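Local coordinates for protein probable acetyltransferases (Chromobacterium violaceum, PDB 3PZJ) that probably transfers an acetyl group to an acceptor amine, perhaps the N terminus of a protein, as a member of the GNAT acetyltransferase family, at residues E65-G70 and S162-S167; G106-R111 and V125-A130; E157-S162 and T195-M200; A52-F57 and E73-F78. All blocks are in the same frame, centred on the assembly; numbering follows the deposited sequence.

Contact 1. Residues E65-G70 and S162-S167; sequences EHLPYG and SRNAAS. With EDO (1,2-ethanediol), chain D.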
loop_
_atom_site.group_PDB
_atom_site.type_symbol
_atom_site.label_atom_id
_atom_site.label_comp_id
_atom_site.label_asym_id
_atom_site.label_seq_id
_atom_site.Cartn_x
_atom_site.Cartn_y
_atom_site.Cartn_z
ATOM N N GLU A 65 21.579 -6.568 -2.085
ATOM C CA GLU A 65 21.699 -6.752 -0.629
ATOM C C GLU A 65 20.463 -6.261 0.126
ATOM O O GLU A 65 20.005 -6.920 1.065
ATOM C CB GLU A 65 22.934 -5.975 -0.057
ATOM C CG GLU A 65 23.085 -6.150 1.475
ATOM C CD GLU A 65 24.373 -5.583 2.050
ATOM O OE1 GLU A 65 25.257 -5.152 1.268
ATOM O OE2 GLU A 65 24.473 -5.590 3.302
ATOM N N HIS A 66 19.963 -5.092 -0.240
ATOM C CA HIS A 66 18.803 -4.506 0.481
ATOM C C HIS A 66 17.480 -4.567 -0.320
ATOM O O HIS A 66 16.459 -3.868 0.004
ATOM C CB HIS A 66 19.097 -3.053 0.800
ATOM C CG HIS A 66 20.383 -2.835 1.536
ATOM N ND1 HIS A 66 20.583 -3.253 2.840
ATOM C CD2 HIS A 66 21.521 -2.205 1.157
ATOM C CE1 HIS A 66 21.803 -2.910 3.219
ATOM N NE2 HIS A 66 22.396 -2.276 2.213
ATOM N N LEU A 67 17.453 -5.404 -1.339
ATOM C CA LEU A 67 16.275 -5.512 -2.200
ATOM C C LEU A 67 15.538 -6.800 -1.963
ATOM O O LEU A 67 16.175 -7.808 -1.586
ATOM C CB LEU A 67 16.745 -5.474 -3.628
ATOM C CG LEU A 67 16.858 -4.115 -4.302
ATOM C CD1 LEU A 67 17.007 -2.900 -3.385
ATOM C CD2 LEU A 67 17.906 -4.127 -5.390
ATOM N N PRO A 68 14.222 -6.840 -2.276
ATOM C CA PRO A 68 13.501 -8.074 -1.993
ATOM C C PRO A 68 13.624 -9.170 -3.044
ATOM O O PRO A 68 12.884 -10.135 -3.013
ATOM C CB PRO A 68 12.039 -7.603 -1.790
ATOM C CG PRO A 68 11.971 -6.294 -2.370
ATOM C CD PRO A 68 13.330 -5.747 -2.657
ATOM N N TYR A 69 14.568 -9.030 -3.978
ATOM C CA TYR A 69 14.767 -10.003 -5.016
ATOM C C TYR A 69 16.229 -10.026 -5.353
ATOM O O TYR A 69 16.984 -9.152 -4.971
ATOM C CB TYR A 69 13.999 -9.628 -6.294
ATOM C CG TYR A 69 14.019 -8.154 -6.610
ATOM C CD1 TYR A 69 14.994 -7.581 -7.412
ATOM C CD2 TYR A 69 13.018 -7.324 -6.118
ATOM C CE1 TYR A 69 15.016 -6.193 -7.633
ATOM C CE2 TYR A 69 13.013 -5.961 -6.369
ATOM C CZ TYR A 69 13.986 -5.414 -7.140
ATOM O OH TYR A 69 13.944 -4.054 -7.354
ATOM N N GLY A 70 16.593 -10.977 -6.181
ATOM C CA GLY A 70 17.974 -11.163 -6.545
ATOM C C GLY A 70 18.797 -11.821 -5.424
ATOM O O GLY A 70 18.379 -11.943 -4.278
ATOM N N SER A 162 15.102 0.027 5.685
ATOM C CA SER A 162 15.723 1.027 6.561
ATOM C C SER A 162 17.234 0.835 6.652
ATOM O O SER A 162 17.986 1.785 6.967
ATOM C CB SER A 162 15.104 0.964 7.974
ATOM O OG SER A 162 15.520 -0.252 8.600
ATOM N N ARG A 163 17.717 -0.362 6.299
ATOM C CA ARG A 163 19.182 -0.614 6.293
ATOM C C ARG A 163 19.860 -0.139 5.019
ATOM O O ARG A 163 21.095 -0.176 4.929
ATOM C CB ARG A 163 19.495 -2.093 6.500
ATOM C CG ARG A 163 19.092 -2.542 7.872
ATOM C CD ARG A 163 19.556 -3.935 8.168
ATOM N NE ARG A 163 19.101 -4.937 7.226
ATOM C CZ ARG A 163 19.883 -5.503 6.296
ATOM N NH1 ARG A 163 21.160 -5.122 6.134
ATOM N NH2 ARG A 163 19.381 -6.450 5.503
ATOM N N ASN A 164 19.059 0.353 4.057
ATOM C CA ASN A 164 19.546 0.779 2.740
ATOM C C ASN A 164 19.848 2.272 2.852
ATOM O O ASN A 164 19.064 3.151 2.469
ATOM C CB ASN A 164 18.520 0.513 1.633
ATOM C CG ASN A 164 19.108 0.643 0.248
ATOM O OD1 ASN A 164 20.118 1.295 0.068
ATOM N ND2 ASN A 164 18.473 0.016 -0.749
ATOM N N ALA A 165 21.037 2.556 3.383
ATOM C CA ALA A 165 21.446 3.921 3.602
ATOM C C ALA A 165 21.473 4.764 2.320
ATOM O O ALA A 165 21.101 5.940 2.325
ATOM C CB ALA A 165 22.884 3.951 4.359
ATOM N N ALA A 166 21.952 4.178 1.255
ATOM C CA ALA A 166 22.191 4.903 0.009
ATOM C C ALA A 166 20.827 5.307 -0.618
ATOM O O ALA A 166 20.678 6.363 -1.176
ATOM C CB ALA A 166 22.971 4.029 -0.959
ATOM N N SER A 167 19.839 4.415 -0.528
ATOM C CA SER A 167 18.528 4.720 -1.084
ATOM C C SER A 167 17.815 5.835 -0.321
ATOM O O SER A 167 17.233 6.715 -0.958
ATOM C CB SER A 167 17.676 3.446 -1.237
ATOM O OG SER A 167 16.364 3.724 -1.677
HETATM C C1 EDO D . 12.032 -2.475 -5.487
HETATM O O1 EDO D . 13.414 -2.470 -5.750
HETATM C C2 EDO D . 11.661 -1.171 -4.826
HETATM O O2 EDO D . 10.401 -0.836 -5.336
HETATM O O HOH W 1 15.800 -1.342 -0.058
#

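Contact 2. Residues G106-R111 and V125-A130; sequences GFLGYR and VNFSPA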
loop_
_atom_site.group_PDB
_atom_site.type_symbol
_atom_site.label_atom_id
_atom_site.label_comp_id
_atom_site.label_asym_id
_atom_site.label_seq_id
_atom_site.Cartn_x
_atom_site.Cartn_y
_atom_site.Cartn_z
ATOM N N GLY A 106 20.430 0.366 -16.909
ATOM C CA GLY A 106 19.747 -0.164 -15.694
ATOM C C GLY A 106 18.266 -0.039 -15.939
ATOM O O GLY A 106 17.855 0.249 -17.070
ATOM N N PHE A 107 17.486 -0.217 -14.892
ATOM C CA PHE A 107 16.059 -0.076 -14.979
ATOM C C PHE A 107 15.434 0.499 -13.739
ATOM O O PHE A 107 16.057 0.589 -12.744
ATOM C CB PHE A 107 15.369 -1.366 -15.399
ATOM C CG PHE A 107 15.443 -2.475 -14.394
ATOM C CD1 PHE A 107 14.378 -2.764 -13.616
ATOM C CD2 PHE A 107 16.562 -3.241 -14.269
ATOM C CE1 PHE A 107 14.433 -3.765 -12.745
ATOM C CE2 PHE A 107 16.620 -4.241 -13.391
ATOM C CZ PHE A 107 15.568 -4.503 -12.627
ATOM N N LEU A 108 14.189 0.928 -13.890
ATOM C CA LEU A 108 13.356 1.478 -12.836
ATOM C C LEU A 108 11.931 1.680 -13.331
ATOM O O LEU A 108 11.668 1.500 -14.446
ATOM C CB LEU A 108 13.926 2.779 -12.301
ATOM C CG LEU A 108 13.590 4.041 -13.022
ATOM C CD1 LEU A 108 13.873 5.245 -12.165
ATOM C CD2 LEU A 108 14.254 4.116 -14.306
ATOM N N GLY A 109 11.011 1.995 -12.455
ATOM C CA GLY A 109 9.655 2.221 -12.872
ATOM C C GLY A 109 8.692 2.629 -11.793
ATOM O O GLY A 109 9.109 3.140 -10.806
ATOM N N TYR A 110 7.412 2.389 -12.026
ATOM C CA TYR A 110 6.364 2.679 -11.092
ATOM C C TYR A 110 5.838 1.355 -10.537
ATOM O O TYR A 110 5.776 0.309 -11.235
ATOM C CB TYR A 110 5.246 3.392 -11.822
ATOM C CG TYR A 110 5.609 4.716 -12.507
ATOM C CD1 TYR A 110 6.071 5.795 -11.782
ATOM C CD2 TYR A 110 5.409 4.895 -13.885
ATOM C CE1 TYR A 110 6.304 7.024 -12.398
ATOM C CE2 TYR A 110 5.683 6.132 -14.508
ATOM C CZ TYR A 110 6.135 7.158 -13.748
ATOM O OH TYR A 110 6.344 8.349 -14.348
ATOM N N ARG A 111 5.417 1.390 -9.277
ATOM C CA ARG A 111 4.626 0.312 -8.760
ATOM C C ARG A 111 3.566 0.859 -7.859
ATOM O O ARG A 111 3.511 2.074 -7.547
ATOM C CB ARG A 111 5.476 -0.688 -8.000
ATOM C CG ARG A 111 6.187 -0.020 -6.790
ATOM C CD ARG A 111 7.278 -0.989 -6.168
ATOM N NE ARG A 111 6.688 -2.256 -5.807
ATOM C CZ ARG A 111 6.095 -2.555 -4.630
ATOM N NH1 ARG A 111 6.028 -1.684 -3.626
ATOM N NH2 ARG A 111 5.556 -3.766 -4.433
ATOM N N VAL A 125 14.391 0.495 -8.496
ATOM C CA VAL A 125 15.500 1.278 -8.975
ATOM C C VAL A 125 16.745 0.434 -8.935
ATOM O O VAL A 125 17.252 0.058 -7.836
ATOM C CB VAL A 125 15.719 2.545 -8.147
ATOM C CG1 VAL A 125 17.000 3.366 -8.607
ATOM C CG2 VAL A 125 14.447 3.390 -8.050
ATOM N N ASN A 126 17.175 0.027 -10.125
ATOM C CA ASN A 126 18.285 -0.922 -10.333
ATOM C C ASN A 126 19.259 -0.310 -11.324
ATOM O O ASN A 126 19.111 -0.470 -12.582
ATOM C CB ASN A 126 17.745 -2.223 -10.892
ATOM C CG ASN A 126 17.092 -3.077 -9.837
ATOM O OD1 ASN A 126 17.804 -3.801 -9.161
ATOM N ND2 ASN A 126 15.775 -2.888 -9.572
ATOM N N PHE A 127 20.247 0.410 -10.779
ATOM C CA PHE A 127 21.186 1.153 -11.629
ATOM C C PHE A 127 22.544 0.475 -11.597
ATOM O O PHE A 127 23.057 0.175 -10.526
ATOM C CB PHE A 127 21.325 2.585 -11.096
ATOM C CG PHE A 127 20.117 3.485 -11.335
ATOM C CD1 PHE A 127 19.023 3.094 -12.074
ATOM C CD2 PHE A 127 20.110 4.747 -10.807
ATOM C CE1 PHE A 127 17.959 3.962 -12.307
ATOM C CE2 PHE A 127 19.027 5.577 -10.993
ATOM C CZ PHE A 127 17.987 5.214 -11.807
ATOM N N SER A 128 23.137 0.288 -12.764
ATOM C CA SER A 128 24.493 -0.318 -12.867
ATOM C C SER A 128 25.479 0.582 -12.162
ATOM O O SER A 128 25.232 1.752 -12.002
ATOM C CB SER A 128 24.871 -0.451 -14.340
ATOM O OG SER A 128 25.150 0.799 -14.925
ATOM N N PRO A 129 26.651 0.058 -11.764
ATOM C CA PRO A 129 27.605 0.971 -11.094
ATOM C C PRO A 129 28.009 2.213 -11.963
ATOM O O PRO A 129 28.088 3.329 -11.487
ATOM C CB PRO A 129 28.790 0.045 -10.751
ATOM C CG PRO A 129 28.147 -1.378 -10.703
ATOM C CD PRO A 129 27.049 -1.354 -11.742
ATOM N N ALA A 130 28.171 2.015 -13.260
ATOM C CA ALA A 130 28.498 3.070 -14.174
ATOM C C ALA A 130 27.466 4.181 -14.199
ATOM O O ALA A 130 27.774 5.327 -14.560
ATOM C CB ALA A 130 28.693 2.498 -15.579
#

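Contact 3. Residues E157-S162 and T195-M200; sequences EWRCDS and THVFSM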
loop_
_atom_site.group_PDB
_atom_site.type_symbol
_atom_site.label_atom_id
_atom_site.label_comp_id
_atom_site.label_asym_id
_atom_site.label_seq_id
_atom_site.Cartn_x
_atom_site.Cartn_y
_atom_site.Cartn_z
ATOM N N GLU A 157 5.646 8.082 -4.139
ATOM C CA GLU A 157 6.379 7.572 -3.013
ATOM C C GLU A 157 7.738 7.089 -3.459
ATOM O O GLU A 157 7.940 6.769 -4.597
ATOM C CB GLU A 157 5.670 6.388 -2.384
ATOM C CG GLU A 157 4.569 6.742 -1.573
ATOM C CD GLU A 157 3.929 5.569 -0.885
ATOM O OE1 GLU A 157 3.039 5.831 -0.131
ATOM O OE2 GLU A 157 4.304 4.443 -1.100
ATOM N N TRP A 158 8.638 7.021 -2.500
ATOM C CA TRP A 158 9.880 6.312 -2.587
ATOM C C TRP A 158 9.972 5.529 -1.295
ATOM O O TRP A 158 9.813 6.074 -0.251
ATOM C CB TRP A 158 11.058 7.261 -2.744
ATOM C CG TRP A 158 12.433 6.647 -2.858
ATOM C CD1 TRP A 158 13.111 5.970 -1.907
ATOM C CD2 TRP A 158 13.295 6.706 -3.984
ATOM N NE1 TRP A 158 14.329 5.593 -2.367
ATOM C CE2 TRP A 158 14.471 6.036 -3.645
ATOM C CE3 TRP A 158 13.192 7.267 -5.245
ATOM C CZ2 TRP A 158 15.523 5.918 -4.521
ATOM C CZ3 TRP A 158 14.232 7.129 -6.103
ATOM C CH2 TRP A 158 15.381 6.472 -5.739
ATOM N N ARG A 159 10.196 4.239 -1.419
ATOM C CA ARG A 159 10.302 3.345 -0.245
ATOM C C ARG A 159 11.631 2.546 -0.257
ATOM O O ARG A 159 12.158 2.180 -1.307
ATOM C CB ARG A 159 9.200 2.308 -0.216
ATOM C CG ARG A 159 7.861 2.849 0.016
ATOM C CD ARG A 159 6.763 1.769 0.149
ATOM N NE ARG A 159 5.501 2.449 0.400
ATOM C CZ ARG A 159 4.535 1.988 1.179
ATOM N NH1 ARG A 159 3.406 2.668 1.288
ATOM N NH2 ARG A 159 4.687 0.828 1.755
ATOM N N CYS A 160 12.172 2.283 0.926
ATOM C CA CYS A 160 13.391 1.443 1.033
ATOM C C CYS A 160 13.527 0.744 2.346
ATOM O O CYS A 160 12.892 1.038 3.324
ATOM C CB CYS A 160 14.657 2.261 0.725
ATOM S SG CYS A 160 15.065 3.484 1.927
ATOM N N ASP A 161 14.333 -0.304 2.338
ATOM C CA ASP A 161 14.691 -0.994 3.572
ATOM C C ASP A 161 15.417 -0.009 4.408
ATOM O O ASP A 161 16.250 0.750 3.932
ATOM C CB ASP A 161 15.519 -2.257 3.249
ATOM C CG ASP A 161 15.817 -3.123 4.471
ATOM O OD1 ASP A 161 16.386 -2.599 5.475
ATOM O OD2 ASP A 161 15.529 -4.349 4.368
ATOM N N SER A 162 15.102 0.027 5.685
ATOM C CA SER A 162 15.723 1.027 6.561
ATOM C C SER A 162 17.234 0.835 6.652
ATOM O O SER A 162 17.986 1.785 6.967
ATOM C CB SER A 162 15.104 0.964 7.974
ATOM O OG SER A 162 15.520 -0.252 8.600
ATOM N N THR A 195 10.455 -0.571 6.673
ATOM C CA THR A 195 10.445 0.226 5.478
ATOM C C THR A 195 10.340 1.711 5.731
ATOM O O THR A 195 9.420 2.132 6.305
ATOM C CB THR A 195 9.265 -0.161 4.610
ATOM O OG1 THR A 195 9.439 -1.487 4.160
ATOM C CG2 THR A 195 9.161 0.791 3.439
ATOM N N HIS A 196 11.276 2.489 5.228
ATOM C CA HIS A 196 11.132 3.933 5.244
ATOM C C HIS A 196 10.234 4.370 4.088
ATOM O O HIS A 196 10.433 3.890 2.918
ATOM C CB HIS A 196 12.496 4.627 5.024
ATOM C CG HIS A 196 13.494 4.499 6.148
ATOM N ND1 HIS A 196 13.155 4.397 7.479
ATOM C CD2 HIS A 196 14.859 4.548 6.108
ATOM C CE1 HIS A 196 14.269 4.369 8.211
ATOM N NE2 HIS A 196 15.310 4.439 7.400
ATOM N N VAL A 197 9.299 5.288 4.370
ATOM C CA VAL A 197 8.430 5.871 3.345
ATOM C C VAL A 197 8.719 7.339 3.199
ATOM O O VAL A 197 8.755 8.104 4.203
ATOM C CB VAL A 197 6.925 5.661 3.658
ATOM C CG1 VAL A 197 6.040 6.287 2.531
ATOM C CG2 VAL A 197 6.608 4.172 3.842
ATOM N N PHE A 198 8.992 7.733 1.954
ATOM C CA PHE A 198 9.227 9.075 1.561
ATOM C C PHE A 198 8.183 9.463 0.497
ATOM O O PHE A 198 7.713 8.602 -0.197
ATOM C CB PHE A 198 10.579 9.234 0.904
ATOM C CG PHE A 198 11.747 8.835 1.754
ATOM C CD1 PHE A 198 12.488 9.799 2.444
ATOM C CD2 PHE A 198 12.190 7.519 1.789
ATOM C CE1 PHE A 198 13.602 9.425 3.206
ATOM C CE2 PHE A 198 13.282 7.165 2.540
ATOM C CZ PHE A 198 13.960 8.112 3.285
ATOM N N SER A 199 7.917 10.751 0.304
ATOM C CA SER A 199 6.993 11.181 -0.717
ATOM C C SER A 199 7.269 12.544 -1.255
ATOM O O SER A 199 7.899 13.378 -0.597
ATOM C CB SER A 199 5.539 11.137 -0.219
ATOM O OG SER A 199 5.273 12.236 0.633
HETATM N N MSE A 200 6.773 12.767 -2.471
HETATM C CA MSE A 200 6.811 14.058 -3.142
HETATM C C MSE A 200 5.415 14.369 -3.682
HETATM O O MSE A 200 4.870 13.626 -4.497
HETATM C CB MSE A 200 7.830 14.043 -4.282
HETATM C CG MSE A 200 7.398 14.827 -5.510
HETATM SE SE MSE A 200 8.814 15.975 -6.205
HETATM C CE MSE A 200 9.240 16.953 -4.573
HETATM O O HOH W 2 17.604 4.720 8.746
#

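Contact 4. Residues A52-F57 and E73-F78; sequences ALFRLF and EDEDAF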
loop_
_atom_site.group_PDB
_atom_site.type_symbol
_atom_site.label_atom_id
_atom_site.label_comp_id
_atom_site.label_asym_id
_atom_site.label_seq_id
_atom_site.Cartn_x
_atom_site.Cartn_y
_atom_site.Cartn_z
ATOM N N ALA A 52 20.442 -8.442 -21.510
ATOM C CA ALA A 52 21.324 -7.309 -21.308
ATOM C C ALA A 52 21.264 -6.857 -19.877
ATOM O O ALA A 52 22.312 -6.548 -19.275
ATOM C CB ALA A 52 21.012 -6.181 -22.235
ATOM N N LEU A 53 20.056 -6.785 -19.320
ATOM C CA LEU A 53 19.940 -6.295 -17.942
ATOM C C LEU A 53 20.540 -7.307 -17.007
ATOM O O LEU A 53 21.158 -6.931 -16.047
ATOM C CB LEU A 53 18.466 -6.035 -17.568
ATOM C CG LEU A 53 17.905 -4.771 -18.239
ATOM C CD1 LEU A 53 16.377 -4.815 -18.053
ATOM C CD2 LEU A 53 18.505 -3.451 -17.702
ATOM N N PHE A 54 20.330 -8.601 -17.275
ATOM C CA PHE A 54 20.918 -9.614 -16.430
ATOM C C PHE A 54 22.426 -9.419 -16.310
ATOM O O PHE A 54 22.969 -9.438 -15.214
ATOM C CB PHE A 54 20.614 -10.989 -17.019
ATOM C CG PHE A 54 21.263 -12.108 -16.291
ATOM C CD1 PHE A 54 20.924 -12.384 -15.004
ATOM C CD2 PHE A 54 22.290 -12.817 -16.863
ATOM C CE1 PHE A 54 21.491 -13.361 -14.327
ATOM C CE2 PHE A 54 22.892 -13.822 -16.155
ATOM C CZ PHE A 54 22.473 -14.101 -14.887
ATOM N N ARG A 55 23.091 -9.255 -17.451
ATOM C CA ARG A 55 24.582 -9.131 -17.517
ATOM C C ARG A 55 25.049 -7.962 -16.722
ATOM O O ARG A 55 26.102 -8.021 -16.132
ATOM C CB ARG A 55 25.057 -8.915 -18.924
ATOM C CG ARG A 55 24.934 -10.151 -19.723
ATOM C CD ARG A 55 25.498 -9.942 -21.152
ATOM N NE ARG A 55 24.741 -10.780 -22.058
ATOM C CZ ARG A 55 23.889 -10.366 -22.997
ATOM N NH1 ARG A 55 23.691 -9.072 -23.266
ATOM N NH2 ARG A 55 23.258 -11.286 -23.711
ATOM N N LEU A 56 24.257 -6.890 -16.715
ATOM C CA LEU A 56 24.651 -5.696 -16.034
ATOM C C LEU A 56 24.932 -5.929 -14.538
ATOM O O LEU A 56 25.826 -5.267 -13.967
ATOM C CB LEU A 56 23.573 -4.647 -16.214
ATOM C CG LEU A 56 23.885 -3.195 -16.279
ATOM C CD1 LEU A 56 24.891 -2.917 -17.424
ATOM C CD2 LEU A 56 22.473 -2.496 -16.511
ATOM N N PHE A 57 24.206 -6.854 -13.896
ATOM C CA PHE A 57 24.352 -7.063 -12.460
ATOM C C PHE A 57 24.993 -8.410 -12.129
ATOM O O PHE A 57 25.397 -8.617 -10.995
ATOM C CB PHE A 57 22.998 -6.946 -11.774
ATOM C CG PHE A 57 22.323 -5.672 -12.078
ATOM C CD1 PHE A 57 22.743 -4.501 -11.486
ATOM C CD2 PHE A 57 21.317 -5.637 -13.027
ATOM C CE1 PHE A 57 22.094 -3.317 -11.808
ATOM C CE2 PHE A 57 20.712 -4.464 -13.376
ATOM C CZ PHE A 57 21.065 -3.329 -12.797
ATOM N N GLU A 73 19.915 -16.814 -10.468
ATOM C CA GLU A 73 20.855 -17.908 -10.708
ATOM C C GLU A 73 21.274 -17.980 -12.182
ATOM O O GLU A 73 22.262 -18.626 -12.480
ATOM C CB GLU A 73 20.263 -19.264 -10.287
ATOM C CG GLU A 73 19.369 -19.904 -11.343
ATOM C CD GLU A 73 18.561 -21.099 -10.818
ATOM O OE1 GLU A 73 17.280 -21.062 -10.872
ATOM O OE2 GLU A 73 19.208 -22.062 -10.326
ATOM N N ASP A 74 20.448 -17.442 -13.084
ATOM C CA ASP A 74 20.748 -17.382 -14.509
ATOM C C ASP A 74 19.781 -16.450 -15.230
ATOM O O ASP A 74 18.825 -15.990 -14.670
ATOM C CB ASP A 74 20.712 -18.795 -15.167
ATOM C CG ASP A 74 19.367 -19.502 -14.995
ATOM O OD1 ASP A 74 18.269 -18.859 -14.897
ATOM O OD2 ASP A 74 19.413 -20.742 -14.994
ATOM N N GLU A 75 20.040 -16.218 -16.504
ATOM C CA GLU A 75 19.201 -15.392 -17.340
ATOM C C GLU A 75 17.723 -15.716 -17.321
ATOM O O GLU A 75 16.888 -14.799 -17.230
ATOM C CB GLU A 75 19.620 -15.511 -18.795
ATOM C CG GLU A 75 19.651 -14.242 -19.464
ATOM C CD GLU A 75 20.463 -14.361 -20.730
ATOM O OE1 GLU A 75 19.934 -14.968 -21.666
ATOM O OE2 GLU A 75 21.605 -13.860 -20.757
ATOM N N ASP A 76 17.403 -16.988 -17.436
ATOM C CA ASP A 76 16.001 -17.367 -17.444
ATOM C C ASP A 76 15.314 -16.983 -16.150
ATOM O O ASP A 76 14.083 -16.626 -16.135
ATOM C CB ASP A 76 15.783 -18.869 -17.711
ATOM C CG ASP A 76 16.133 -19.272 -19.159
ATOM O OD1 ASP A 76 16.599 -18.407 -19.931
ATOM O OD2 ASP A 76 15.926 -20.456 -19.510
ATOM N N ALA A 77 16.032 -17.091 -15.044
ATOM C CA ALA A 77 15.383 -16.758 -13.740
ATOM C C ALA A 77 15.066 -15.285 -13.701
ATOM O O ALA A 77 14.002 -14.856 -13.206
ATOM C CB ALA A 77 16.242 -17.155 -12.561
ATOM N N PHE A 78 15.958 -14.500 -14.268
ATOM C CA PHE A 78 15.812 -13.053 -14.259
ATOM C C PHE A 78 14.718 -12.571 -15.220
ATOM O O PHE A 78 13.922 -11.706 -14.888
ATOM C CB PHE A 78 17.119 -12.344 -14.493
ATOM C CG PHE A 78 16.994 -10.885 -14.556
ATOM C CD1 PHE A 78 16.770 -10.158 -13.420
ATOM C CD2 PHE A 78 17.095 -10.219 -15.773
ATOM C CE1 PHE A 78 16.606 -8.775 -13.475
ATOM C CE2 PHE A 78 16.933 -8.868 -15.843
ATOM C CZ PHE A 78 16.730 -8.127 -14.637
#

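Contact 1. Residues E65-G70 and S162-S167
The N-cap of helix 165-174 in this GNAT fold, Asn164, packs on His66 of the loop that joins helices 46-58 and 75-87. Asn164 CA sits over the centre of the His66 ring, 4.0 Å from its centroid, in a CH-pi contact. Glu65 CG lies over the opposite face, so the imidazole is sandwiched. The carbonyl of Arg163 lies on the same face as Asn164: His66 CE1 is 3.3 Å from Arg163 O. Arg163 NH1 comes to the edge of the ring, 3.7 Å from His66 CE1, and the guanidinium is turned 61° from the imidazole plane. Glu65 OE2 and Arg163 NH1 are 4.4 Å apart, too far for a salt bridge, but the opposite charges probably attract. His66 ND1 is buried here with no polar partner in the model.

Asn164 CG is anti to the backbone N (chi1 -167°), and the amide beyond it faces Ser167 N with OD1 and His66 CB with ND2. OD1 accepts from Ser167 N at 3.2 Å, the capping bond, with the donor above the carbonyl plane. ND2 also donates to a water. No direct hydrogen bond joins the two segments.

The far end of the 65-70 loop turns to other partners. Lys189 NZ is hydrogen-bonded to Leu67 O and Tyr69 O, and Tyr69 OH meets a 1,2-ethanediol probably taken up from the crystallisation liquor. The bridging water donates to His66 O at 2.6 Å and accepts from Asn164 ND2 at 3.1 Å.

Contact 2. Residues G106-R111 and V125-A130
Asn126 lies flat against the Phe107 ring from CB to the amide. CB sits over the ring face, offset toward the rim, 3.7 Å from the centroid in a CH-pi contact. Its nearest ring atom is Phe107 CE2, at 3.4 Å. CG comes next, 3.5 Å from Phe107 CZ. At the tip, ND2 lies near Phe107 CZ and CE1, while OD1 turns to a hydrogen bond with His63 NE2. ND2 is hydrogen-bonded to His124 O and Tyr69 OH. These bonds probably fix the rotation of the amide, whose plane is only 11° from that of the ring. Both side chains leave the sheet in the same direction, next to each other. Phe107 CG takes the position between the backbone N and the carbonyl carbon (chi1 67°), and the ring beyond it lies against the Asn126 side chain.

The backbones beneath belong to the beta hairpin of strands 106-114 and 119-127, in the middle of the GNAT sheet. Phe107 and Asn126 form its antiparallel hydrogen-bonded pair here: Phe107 N donates to Asn126 O at 2.8 Å, and Asn126 N donates to Phe107 O at 2.9 Å. Gly106 and Phe127 are the adjoining non-hydrogen-bonded pair.

Phe127 and Leu108 lie on the other face of the sheet, toward helix 135-150. Leu108 CD1 meets Phe127 CZ at 4.1 Å. Val125 CG1 sits over the centre of the Phe127 ring, and Val125 CG2 is 4.3 Å from Leu108 CB.

Contact 3. Residues E157-S162 and T195-M200
Chi1 of -69° sets His196 CG anti to the carbonyl carbon, beside the backbone N. One face of the ring meets Ser162. Ser162 CB stands over that face, 3.7 Å from the His196 centroid, in a CH-pi contact. Cys160 has SG between its backbone N and carbonyl carbon (chi1 69°). That sulfur lies at the edges of two rings, those of His196 and Phe198, with SG 4.1 Å from Phe198 CE2. Trp158 CD1 meets Phe198 CD2 at the same distance; the ring planes are nearly perpendicular (85°), but the approach is oblique. Trp158, Cys160, His196 and Phe198 share one face of the sheet, where helix 165-174 packs on Trp158, Cys160 and Phe198.

Strands 155-161 and 191-201 are antiparallel neighbours in the GNAT sheet. The hydrogen-bonded pairs are Trp158 with Phe198 and Cys160 with His196. Each pair has two backbone bonds, such as Phe198 N to Trp158 O at 2.9 Å.

The other face carries Glu157, Arg159 and Val197. Arg159 NE donates to Glu157 OE2 at 2.8 Å in a salt bridge, and Val197 CG2 sits over the centre of the guanidinium, 4.0 Å above its plane. Arg155 pairs with Glu157 OE1. Val197 and Ser199 also reach Leu182 and Arg183 of the second subunit.

Two arginines thus share the Glu157 carboxylate, which would tend to keep it ionised. His196 ND1 is hydrogen-bonded to Thr181 OG1 and NE2 to a water at 2.7 Å, so both ring nitrogens are engaged, which probably limits rotation of the imidazole.

Contact 4. Residues A52-F57 and E73-F78
Leu53 comes first, with CB against the Phe78 ring, 3.7 Å from Phe78 CE2. The Leu53 side chain also touches Phe107 of the sheet. Phe54 follows and makes the largest share of the contact. Its backbone N and CB lie beside the Phe78 ring, CB 3.8 Å from Phe78 CD2. Phe54 CG is anti to the backbone N (chi1 175°), and the ring beyond it lies against the first turn of helix 75-87. One ring face meets the peptide between Asp74 and Glu75: Phe54 CZ is 3.6 Å from both Asp74 C and Glu75 N. Phe54 CD2 packs on Glu75 CG, 4.0 Å away. The Phe54 and Phe78 side chains run antiparallel past one another, with Phe54 CD1 against Phe78 CB. Arg55 is next. Its NH2 is 4.3 Å from Glu75 OE2, a proximity of charges with no N-H pointing at the oxygen.

No hydrogen bond joins the two segments. Asp74 instead accepts from its own helix, with OD1 2.9 Å from Ala77 N. Helices 46-58 and 75-87 are the helical pair that follows the first strands in this GNAT domain, and here the aromatic side chain of one packs on the Asp74 N-cap of the other.

Contacts 2 and 3 are buried pairings of antiparallel strands in one sheet, where strands 119-127 and 155-161 are neighbours and Val125 packs on Trp158. Contact 1 is at the surface and contact 4 is partly buried. Neither has a direct hydrogen bond across it, whereas backbone bonds join both strand pairs. Contacts 1 and 4 each include a helix N-cap and involve the helix 46-58 to 75-87 region, from its loop and from the helices themselves. Contact 1 touches contact 2 through Tyr69 and Asn126, and contact 3 through Ser167 and Trp158. Leu56 and Phe57 of contact 4 pack on contact 2. Contacts 3 and 4 do not touch.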